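Local coordinates for protein polycyclic ketone monooxygenase (Myceliophthora thermophila, PDB 5MQ6) that catalyses enantioselective Baeyer-Villiger oxidation with FAD and NADPH, inserting one oxygen atom beside the carbonyl of ketones, notably bulky polycyclic ones, to give esters or lactones, at residues 181-186 with 492-497; 359-364 with 390-395. All coordinates share one frame; numbering follows the deposited sequence.

Contact 1: residues 181-186 with 492-497; sequences SNVKTI and TGVDIY. With FAD (flavin-adenine dinucleotide), chain B.
Val494 settles onto strand 181-186 just where the adenine of FAD ends. Val494 CB lies 3.6 Å from Lys184 O. From there Val494 CG1, anti to its own carbonyl carbon (chi1 -64°), reaches Val183 O at 3.3 Å, meets Val183 CG1 and also touches the adenine amino nitrogen N6A, while Val494 CG2 branches off to Ile186 CD1 at 4.1 Å. Beyond Val494 the two segments run as parallel β-strands, joined by hydrogen bonds from Asp495 N to Lys184 O, from Ile186 N to Asp495 O (2.8 Å) and from Tyr497 N to Ile186 O. Thr185 and Asp495 share one face of this sheet, Ile186 and Ile496 the other, and Thr185 CG2 comes to the edge of the Tyr497 ring. The pairing adds strand 495-497 to the mixed sheet of the FAD-binding Rossmann-type domain. At the adenine, Val183 pairs with the base much as with a neighbouring strand: Val183 N donates a hydrogen bond to N1A (3.0 Å), and Val183 O accepts one from N6A. N6A also gives a nearly straight bond, 177°, to Thr492 O at 2.9 Å, from the end of helix 488-492, which Gly493 closes with a Schellman motif. Strand 194-201 pairs with 181-189, bringing Leu197 against Val183 and Trp195 against Ile186.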
ATOM      1  N   SER A 181     -11.995 -10.823  11.954  1.00 21.13           N
ATOM      2  CA  SER A 181     -12.708  -9.818  12.689  1.00 20.08           C
ATOM      3  C   SER A 181     -12.615  -8.418  12.084  1.00 20.63           C
ATOM      4  O   SER A 181     -11.524  -7.865  11.929  1.00 20.59           O
ATOM      5  CB  SER A 181     -12.206  -9.846  14.121  1.00 19.04           C
ATOM      6  OG  SER A 181     -12.507 -11.059  14.704  1.00 19.73           O
ATOM      7  N   ASN A 182     -13.756  -7.801  11.868  1.00 18.82           N
ATOM      8  CA  ASN A 182     -13.839  -6.454  11.407  1.00 21.22           C
ATOM      9  C   ASN A 182     -14.039  -5.510  12.549  1.00 19.30           C
ATOM     10  O   ASN A 182     -15.035  -5.579  13.278  1.00 19.73           O
ATOM     11  CB  ASN A 182     -14.983  -6.308  10.404  1.00 25.02           C
ATOM     12  CG  ASN A 182     -15.089  -4.891   9.827  1.00 37.54           C
ATOM     13  OD1 ASN A 182     -14.082  -4.176   9.573  1.00 44.44           O
ATOM     14  ND2 ASN A 182     -16.322  -4.467   9.595  1.00 45.35           N
ATOM     15  N   VAL A 183     -13.132  -4.556  12.662  1.00 18.29           N
ATOM     16  CA  VAL A 183     -13.276  -3.462  13.639  1.00 17.92           C
ATOM     17  C   VAL A 183     -14.105  -2.399  12.993  1.00 17.33           C
ATOM     18  O   VAL A 183     -13.813  -2.009  11.871  1.00 18.83           O
ATOM     19  CB  VAL A 183     -11.900  -2.867  14.069  1.00 16.40           C
ATOM     20  CG1 VAL A 183     -12.105  -1.818  15.127  1.00 19.01           C
ATOM     21  CG2 VAL A 183     -10.968  -3.976  14.567  1.00 17.64           C
ATOM     22  N   LYS A 184     -15.109  -1.890  13.708  1.00 18.80           N
ATOM     23  CA  LYS A 184     -16.011  -0.820  13.160  1.00 21.27           C
ATOM     24  C   LYS A 184     -15.860   0.527  13.828  1.00 21.60           C
ATOM     25  O   LYS A 184     -15.974   1.554  13.179  1.00 24.33           O
ATOM     26  CB  LYS A 184     -17.503  -1.251  13.304  1.00 22.80           C
ATOM     27  CG  LYS A 184     -17.851  -2.419  12.421  1.00 27.15           C
ATOM     28  CD  LYS A 184     -18.545  -3.575  13.105  1.00 39.21           C
ATOM     29  CE  LYS A 184     -20.051  -3.418  13.228  1.00 50.48           C
ATOM     30  NZ  LYS A 184     -20.687  -4.128  14.458  1.00 48.03           N
ATOM     31  N   THR A 185     -15.581   0.526  15.134  1.00 21.24           N
ATOM     32  CA  THR A 185     -15.589   1.702  15.966  1.00 21.13           C
ATOM     33  C   THR A 185     -14.501   1.570  16.986  1.00 17.74           C
ATOM     34  O   THR A 185     -14.302   0.494  17.543  1.00 16.66           O
ATOM     35  CB  THR A 185     -16.933   1.782  16.674  1.00 25.91           C
ATOM     36  OG1 THR A 185     -17.903   1.953  15.658  1.00 31.52           O
ATOM     37  CG2 THR A 185     -17.060   2.954  17.423  1.00 31.70           C
ATOM     38  N   ILE A 186     -13.824   2.672  17.264  1.00 19.14           N
ATOM     39  CA  ILE A 186     -12.822   2.754  18.323  1.00 18.21           C
ATOM     40  C   ILE A 186     -13.207   4.009  19.108  1.00 20.96           C
ATOM     41  O   ILE A 186     -13.249   5.136  18.582  1.00 20.85           O
ATOM     42  CB  ILE A 186     -11.469   2.865  17.646  1.00 19.95           C
ATOM     43  CG1 ILE A 186     -11.250   1.659  16.712  1.00 18.98           C
ATOM     44  CG2 ILE A 186     -10.362   3.025  18.650  1.00 20.72           C
ATOM     45  CD1 ILE A 186      -9.954   1.768  15.948  1.00 20.49           C
ATOM     46  N   THR A 492      -8.876   3.193   7.521  1.00 30.90           N
ATOM     47  CA  THR A 492      -8.991   1.911   8.199  1.00 31.65           C
ATOM     48  C   THR A 492     -10.400   1.391   8.205  1.00 29.95           C
ATOM     49  O   THR A 492     -10.606   0.234   8.556  1.00 30.98           O
ATOM     50  CB  THR A 492      -8.231   1.812   9.603  1.00 31.74           C
ATOM     51  OG1 THR A 492      -9.055   1.527  10.719  1.00 36.92           O
ATOM     52  CG2 THR A 492      -7.319   2.829   9.894  1.00 21.62           C
ATOM     53  N   GLY A 493     -11.359   2.228   7.787  1.00 26.62           N
ATOM     54  CA  GLY A 493     -12.745   1.799   7.673  1.00 28.28           C
ATOM     55  C   GLY A 493     -13.480   1.753   9.043  1.00 31.48           C
ATOM     56  O   GLY A 493     -14.446   0.987   9.218  1.00 27.38           O
ATOM     57  N   VAL A 494     -13.056   2.593   9.990  1.00 28.19           N
ATOM     58  CA  VAL A 494     -13.629   2.629  11.369  1.00 27.34           C
ATOM     59  C   VAL A 494     -14.084   4.018  11.669  1.00 23.38           C
ATOM     60  O   VAL A 494     -13.580   4.960  11.134  1.00 27.74           O
ATOM     61  CB  VAL A 494     -12.556   2.212  12.414  1.00 27.87           C
ATOM     62  CG1 VAL A 494     -12.123   0.756  12.183  1.00 25.36           C
ATOM     63  CG2 VAL A 494     -11.275   3.075  12.297  1.00 29.91           C
ATOM     64  N   ASP A 495     -15.017   4.175  12.566  1.00 23.49           N
ATOM     65  CA  ASP A 495     -15.234   5.471  13.171  1.00 24.50           C
ATOM     66  C   ASP A 495     -14.376   5.512  14.433  1.00 25.07           C
ATOM     67  O   ASP A 495     -14.385   4.559  15.238  1.00 22.45           O
ATOM     68  CB  ASP A 495     -16.682   5.621  13.543  1.00 26.62           C
ATOM     69  CG  ASP A 495     -17.604   5.644  12.323  1.00 32.14           C
ATOM     70  OD1 ASP A 495     -17.189   6.162  11.250  1.00 32.21           O
ATOM     71  OD2 ASP A 495     -18.738   5.138  12.451  1.00 28.47           O
ATOM     72  N   ILE A 496     -13.706   6.644  14.635  1.00 23.56           N
ATOM     73  CA  ILE A 496     -12.819   6.835  15.785  1.00 21.84           C
ATOM     74  C   ILE A 496     -13.310   8.016  16.584  1.00 21.42           C
ATOM     75  O   ILE A 496     -13.376   9.125  16.030  1.00 21.95           O
ATOM     76  CB  ILE A 496     -11.342   7.042  15.370  1.00 20.56           C
ATOM     77  CG1 ILE A 496     -10.882   5.826  14.583  1.00 20.88           C
ATOM     78  CG2 ILE A 496     -10.418   7.167  16.609  1.00 19.82           C
ATOM     79  CD1 ILE A 496      -9.453   5.754  14.142  1.00 21.53           C
ATOM     80  N   TYR A 497     -13.652   7.780  17.872  1.00 20.56           N
ATOM     81  CA  TYR A 497     -14.188   8.860  18.727  1.00 21.43           C
ATOM     82  C   TYR A 497     -13.248   8.988  19.903  1.00 20.66           C
ATOM     83  O   TYR A 497     -12.958   8.013  20.537  1.00 23.84           O
ATOM     84  CB  TYR A 497     -15.593   8.575  19.226  1.00 21.74           C
ATOM     85  CG  TYR A 497     -16.549   8.370  18.076  1.00 26.65           C
ATOM     86  CD1 TYR A 497     -17.064   9.460  17.336  1.00 25.67           C
ATOM     87  CD2 TYR A 497     -16.902   7.079  17.679  1.00 32.64           C
ATOM     88  CE1 TYR A 497     -17.952   9.256  16.290  1.00 27.44           C
ATOM     89  CE2 TYR A 497     -17.784   6.854  16.604  1.00 35.87           C
ATOM     90  CZ  TYR A 497     -18.306   7.948  15.922  1.00 33.71           C
ATOM     91  OH  TYR A 497     -19.150   7.662  14.882  1.00 32.94           O
TER
HETATM   92  PA  FAD B 700      -1.539  -4.832   5.335  1.00 20.54           P
HETATM   93  O1A FAD B 700      -2.540  -4.263   4.384  1.00 23.30           O
HETATM   94  O2A FAD B 700      -0.508  -5.845   4.871  1.00 21.76           O
HETATM   95  O5B FAD B 700      -2.342  -5.500   6.554  1.00 23.73           O
HETATM   96  C5B FAD B 700      -3.369  -4.801   7.175  1.00 21.99           C
HETATM   97  C4B FAD B 700      -4.453  -5.786   7.561  1.00 23.15           C
HETATM   98  O4B FAD B 700      -5.385  -5.067   8.390  1.00 21.89           O
HETATM   99  C3B FAD B 700      -5.257  -6.383   6.409  1.00 22.37           C
HETATM  100  O3B FAD B 700      -5.423  -7.763   6.608  1.00 22.08           O
HETATM  101  C2B FAD B 700      -6.583  -5.680   6.497  1.00 23.45           C
HETATM  102  O2B FAD B 700      -7.646  -6.463   6.009  1.00 24.39           O
HETATM  103  C1B FAD B 700      -6.681  -5.422   7.985  1.00 21.95           C
HETATM  104  N9A FAD B 700      -7.623  -4.381   8.316  1.00 20.15           N
HETATM  105  C8A FAD B 700      -7.660  -3.120   7.798  1.00 23.62           C
HETATM  106  N7A FAD B 700      -8.700  -2.486   8.330  1.00 21.85           N
HETATM  107  C5A FAD B 700      -9.363  -3.300   9.169  1.00 18.10           C
HETATM  108  C6A FAD B 700     -10.536  -3.158  10.050  1.00 16.87           C
HETATM  109  N6A FAD B 700     -11.288  -2.082  10.158  1.00 17.32           N
HETATM  110  N1A FAD B 700     -10.782  -4.219  10.774  1.00 17.27           N
HETATM  111  C2A FAD B 700     -10.071  -5.369  10.694  1.00 14.50           C
HETATM  112  N3A FAD B 700      -9.020  -5.606   9.943  1.00 15.44           N
HETATM  113  C4A FAD B 700      -8.652  -4.563   9.135  1.00 18.09           C
HETATM  114  N1  FAD B 700       4.802  -2.755  -0.904  1.00 22.31           N
HETATM  115  C2  FAD B 700       6.172  -2.751  -1.002  1.00 27.80           C
HETATM  116  O2  FAD B 700       6.840  -1.948  -0.364  1.00 24.38           O
HETATM  117  N3  FAD B 700       6.801  -3.626  -1.798  1.00 32.47           N
HETATM  118  C4  FAD B 700       6.092  -4.515  -2.513  1.00 38.50           C
HETATM  119  O4  FAD B 700       6.724  -5.293  -3.215  1.00 48.87           O
HETATM  120  C4X FAD B 700       4.622  -4.603  -2.481  1.00 36.42           C
HETATM  121  N5  FAD B 700       3.860  -5.481  -3.214  1.00 33.59           N
HETATM  122  C5X FAD B 700       2.511  -5.437  -3.076  1.00 32.50           C
HETATM  123  C6  FAD B 700       1.657  -6.356  -3.857  1.00 29.18           C
HETATM  124  C7  FAD B 700       0.204  -6.227  -3.639  1.00 35.98           C
HETATM  125  C7M FAD B 700      -0.766  -7.120  -4.379  1.00 35.02           C
HETATM  126  C8  FAD B 700      -0.390  -5.218  -2.713  1.00 37.43           C
HETATM  127  C8M FAD B 700      -1.892  -5.078  -2.474  1.00 41.20           C
HETATM  128  C9  FAD B 700       0.440  -4.368  -2.010  1.00 35.71           C
HETATM  129  C9A FAD B 700       1.854  -4.441  -2.158  1.00 35.80           C
HETATM  130  N10 FAD B 700       2.644  -3.532  -1.433  1.00 29.98           N
HETATM  131  C10 FAD B 700       4.033  -3.621  -1.567  1.00 27.45           C
HETATM  132  C1' FAD B 700       2.075  -2.575  -0.458  1.00 33.28           C
HETATM  133  C2' FAD B 700       1.784  -3.420   0.852  1.00 32.49           C
HETATM  134  O2' FAD B 700       0.426  -3.197   1.257  1.00 32.73           O
HETATM  135  C3' FAD B 700       2.776  -3.152   2.036  1.00 30.78           C
HETATM  136  O3' FAD B 700       4.106  -3.460   1.612  1.00 30.58           O
HETATM  137  C4' FAD B 700       2.609  -4.011   3.313  1.00 29.20           C
HETATM  138  O4' FAD B 700       2.315  -5.458   3.073  1.00 28.60           O
HETATM  139  C5' FAD B 700       1.544  -3.381   4.233  1.00 26.62           C
HETATM  140  O5' FAD B 700       1.721  -3.972   5.558  1.00 25.35           O
HETATM  141  P   FAD B 700       0.613  -3.460   6.624  1.00 23.91           P
HETATM  142  O1P FAD B 700       0.653  -4.534   7.772  1.00 25.67           O
HETATM  143  O2P FAD B 700       0.892  -1.967   6.848  1.00 26.20           O
HETATM  144  O3P FAD B 700      -0.822  -3.478   5.817  1.00 22.70           O

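Contact 2: residues 359-364 with 390-395; sequences MPAFSA and KLDLPH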
ATOM      1  N   MET A 359      15.573   5.381 -11.700  1.00 22.15           N
ATOM      2  CA  MET A 359      14.414   6.267 -11.816  1.00 21.39           C
ATOM      3  C   MET A 359      14.480   7.398 -10.751  1.00 23.28           C
ATOM      4  O   MET A 359      13.616   7.500  -9.850  1.00 22.43           O
ATOM      5  CB  MET A 359      13.151   5.418 -11.723  1.00 25.14           C
ATOM      6  CG  MET A 359      13.149   4.376 -10.651  1.00 26.99           C
ATOM      7  SD  MET A 359      11.512   3.545 -10.644  1.00 30.89           S
ATOM      8  CE  MET A 359      11.533   2.691 -12.196  1.00 26.82           C
ATOM      9  N   PRO A 360      15.511   8.256 -10.848  1.00 22.63           N
ATOM     10  CA  PRO A 360      15.715   9.333  -9.886  1.00 23.34           C
ATOM     11  C   PRO A 360      14.608  10.397  -9.885  1.00 20.16           C
ATOM     12  O   PRO A 360      14.425  11.061  -8.891  1.00 21.62           O
ATOM     13  CB  PRO A 360      17.080   9.927 -10.337  1.00 26.55           C
ATOM     14  CG  PRO A 360      17.042   9.723 -11.845  1.00 26.66           C
ATOM     15  CD  PRO A 360      16.485   8.317 -11.957  1.00 24.69           C
ATOM     16  N   ALA A 361      13.800  10.468 -10.941  1.00 19.94           N
ATOM     17  CA  ALA A 361      12.616  11.341 -10.918  1.00 23.52           C
ATOM     18  C   ALA A 361      11.489  10.781 -10.106  1.00 23.77           C
ATOM     19  O   ALA A 361      10.476  11.496  -9.887  1.00 19.13           O
ATOM     20  CB  ALA A 361      12.084  11.647 -12.324  1.00 27.16           C
ATOM     21  N   PHE A 362      11.610   9.520  -9.652  1.00 20.97           N
ATOM     22  CA  PHE A 362      10.607   9.092  -8.607  1.00 22.02           C
ATOM     23  C   PHE A 362      10.551  10.005  -7.367  1.00 19.48           C
ATOM     24  O   PHE A 362       9.511  10.110  -6.672  1.00 22.06           O
ATOM     25  CB  PHE A 362      10.763   7.626  -8.216  1.00 22.54           C
ATOM     26  CG  PHE A 362       9.503   6.984  -7.697  1.00 21.67           C
ATOM     27  CD1 PHE A 362       8.440   6.700  -8.560  1.00 28.19           C
ATOM     28  CD2 PHE A 362       9.396   6.610  -6.340  1.00 24.43           C
ATOM     29  CE1 PHE A 362       7.256   6.094  -8.071  1.00 31.66           C
ATOM     30  CE2 PHE A 362       8.236   6.045  -5.854  1.00 31.35           C
ATOM     31  CZ  PHE A 362       7.170   5.760  -6.726  1.00 33.38           C
ATOM     32  N   SER A 363      11.634  10.684  -7.114  1.00 18.60           N
ATOM     33  CA  SER A 363      11.733  11.669  -6.028  1.00 21.51           C
ATOM     34  C   SER A 363      10.670  12.790  -6.149  1.00 19.94           C
ATOM     35  O   SER A 363      10.320  13.465  -5.153  1.00 21.01           O
ATOM     36  CB  SER A 363      13.139  12.296  -6.129  1.00 22.86           C
ATOM     37  OG  SER A 363      13.263  12.978  -7.391  1.00 23.40           O
ATOM     38  N   ALA A 364      10.128  12.971  -7.350  1.00 18.91           N
ATOM     39  CA  ALA A 364       9.028  13.905  -7.554  1.00 20.89           C
ATOM     40  C   ALA A 364       7.925  13.634  -6.562  1.00 20.68           C
ATOM     41  O   ALA A 364       7.252  14.511  -6.146  1.00 22.74           O
ATOM     42  CB  ALA A 364       8.454  13.788  -9.000  1.00 17.52           C
ATOM     43  N   LYS A 390      12.927  17.090 -16.797  1.00 26.39           N
ATOM     44  CA  LYS A 390      14.231  16.836 -17.413  1.00 28.38           C
ATOM     45  C   LYS A 390      14.910  15.680 -16.759  1.00 27.16           C
ATOM     46  O   LYS A 390      15.486  14.880 -17.447  1.00 27.77           O
ATOM     47  CB  LYS A 390      15.187  18.024 -17.332  1.00 35.27           C
ATOM     48  CG  LYS A 390      14.847  19.236 -18.202  1.00 42.26           C
ATOM     49  CD  LYS A 390      16.117  20.092 -18.477  1.00 50.19           C
ATOM     50  CE  LYS A 390      16.075  21.534 -17.945  1.00 55.30           C
ATOM     51  NZ  LYS A 390      15.767  22.532 -19.011  1.00 59.33           N
ATOM     52  N   LEU A 391      14.856  15.575 -15.435  1.00 25.45           N
ATOM     53  CA  LEU A 391      15.402  14.404 -14.785  1.00 25.32           C
ATOM     54  C   LEU A 391      14.802  13.057 -15.236  1.00 23.60           C
ATOM     55  O   LEU A 391      15.508  12.041 -15.423  1.00 24.46           O
ATOM     56  CB  LEU A 391      15.231  14.566 -13.277  1.00 29.49           C
ATOM     57  CG  LEU A 391      15.906  13.555 -12.372  1.00 30.86           C
ATOM     58  CD1 LEU A 391      17.430  13.524 -12.606  1.00 29.47           C
ATOM     59  CD2 LEU A 391      15.494  13.921 -10.919  1.00 31.75           C
ATOM     60  N   ASP A 392      13.498  13.044 -15.440  1.00 23.27           N
ATOM     61  CA  ASP A 392      12.804  11.828 -15.829  1.00 21.71           C
ATOM     62  C   ASP A 392      12.960  11.386 -17.279  1.00 23.51           C
ATOM     63  O   ASP A 392      12.741  10.182 -17.624  1.00 22.02           O
ATOM     64  CB  ASP A 392      11.332  11.983 -15.563  1.00 22.65           C
ATOM     65  CG  ASP A 392      10.643  10.661 -15.503  1.00 22.23           C
ATOM     66  OD1 ASP A 392      11.180   9.733 -14.880  1.00 22.02           O
ATOM     67  OD2 ASP A 392       9.558  10.538 -16.120  1.00 25.65           O
ATOM     68  N   LEU A 393      13.257  12.342 -18.145  1.00 22.98           N
ATOM     69  CA  LEU A 393      13.233  12.114 -19.562  1.00 25.46           C
ATOM     70  C   LEU A 393      14.042  10.870 -20.002  1.00 20.67           C
ATOM     71  O   LEU A 393      13.516  10.035 -20.742  1.00 24.57           O
ATOM     72  CB  LEU A 393      13.694  13.374 -20.292  1.00 31.47           C
ATOM     73  CG  LEU A 393      14.006  13.178 -21.764  1.00 33.40           C
ATOM     74  CD1 LEU A 393      12.745  12.873 -22.477  1.00 33.32           C
ATOM     75  CD2 LEU A 393      14.591  14.468 -22.276  1.00 44.28           C
ATOM     76  N   PRO A 394      15.276  10.725 -19.526  1.00 21.51           N
ATOM     77  CA  PRO A 394      16.024   9.589 -20.029  1.00 24.21           C
ATOM     78  C   PRO A 394      15.412   8.226 -19.619  1.00 24.35           C
ATOM     79  O   PRO A 394      15.300   7.309 -20.473  1.00 24.81           O
ATOM     80  CB  PRO A 394      17.395   9.762 -19.398  1.00 26.22           C
ATOM     81  CG  PRO A 394      17.505  11.222 -19.117  1.00 27.08           C
ATOM     82  CD  PRO A 394      16.145  11.678 -18.792  1.00 24.88           C
ATOM     83  N   HIS A 395      15.027   8.053 -18.360  1.00 20.60           N
ATOM     84  CA  HIS A 395      14.465   6.766 -18.021  1.00 21.06           C
ATOM     85  C   HIS A 395      13.144   6.529 -18.766  1.00 21.63           C
ATOM     86  O   HIS A 395      12.871   5.434 -19.293  1.00 22.48           O
ATOM     87  CB  HIS A 395      14.195   6.638 -16.541  1.00 20.52           C
ATOM     88  CG  HIS A 395      13.472   5.370 -16.174  1.00 21.22           C
ATOM     89  ND1 HIS A 395      14.037   4.123 -16.279  1.00 22.97           N
ATOM     90  CD2 HIS A 395      12.219   5.160 -15.717  1.00 23.80           C
ATOM     91  CE1 HIS A 395      13.183   3.205 -15.873  1.00 21.72           C
ATOM     92  NE2 HIS A 395      12.078   3.807 -15.520  1.00 23.42           N
TER
HETATM   93  O   HOH W   1      13.651   8.910 -13.590  1.00 17.36           O
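Leu391 leans from helix 378-406 over the 3-10 turn at Pro360 and Ala361. Leu391 CG stands anti to the backbone N (chi1 -171°), 4.0 Å from Pro360 CG; from it Leu391 CD1 meets Pro360 CG at 3.9 Å, the two side chains crossing at a slant, and Leu391 CD2 lies 3.7 Å from Pro360 O. That carbonyl oxygen accepts a hydrogen bond from Ser363 OG (2.7 Å), which lies in the carbonyl plane and ties the Ser363 side chain back to the turn. An alanine in place of Leu391 would probably leave a gap beside the Pro360 ring and carbonyl, since CG, CD1 and CD2, which pack there, would be absent. One residue on, Asp392 packs closely on Ala361, whose CB lies 3.3 Å from both CB and OD1 of the aspartate. A water bridges the same two residues by hydrogen bonds, accepting from Ala361 N and donating to Asp392 OD1 (2.9 Å); OD1 is also hydrogen-bonded to Thr422 OG1. A turn later His395 lies alongside Met359, pointing the same way. Met359 CB stands over one face of the imidazole, towards its rim, and the methionine chain bends at chi3 (67°) to bring its CE within 3.5 Å of His395 NE2. Trp306 meets the His395 ring edge-to-face, while Leu340 of helix 328-340 and Pro427 pack on Met359, and Leu388, earlier in helix 378-406, touches Ser363 and Ala364.

How the contacts relate
Contacts 1 and 2 lie on opposite sides of the chain's centre, their own centres about 39 Å apart and their nearest atoms about 22 Å apart, so neither touches the other. Along the sequence, both segments of contact 2 fall between the two strands paired in contact 1. Their relation to the cofactors differs. Contact 1 binds FAD directly, at the adenine end of the molecule, far from the flavin ring. Contact 2, where a 3-10 turn packs on helix 378-406, is set back from both cofactors: the side chain of Met359 is about 12 Å from NADPH and about 10 Å from the side chains of Asp133, which binds FAD, and Lys425, which binds NADPH.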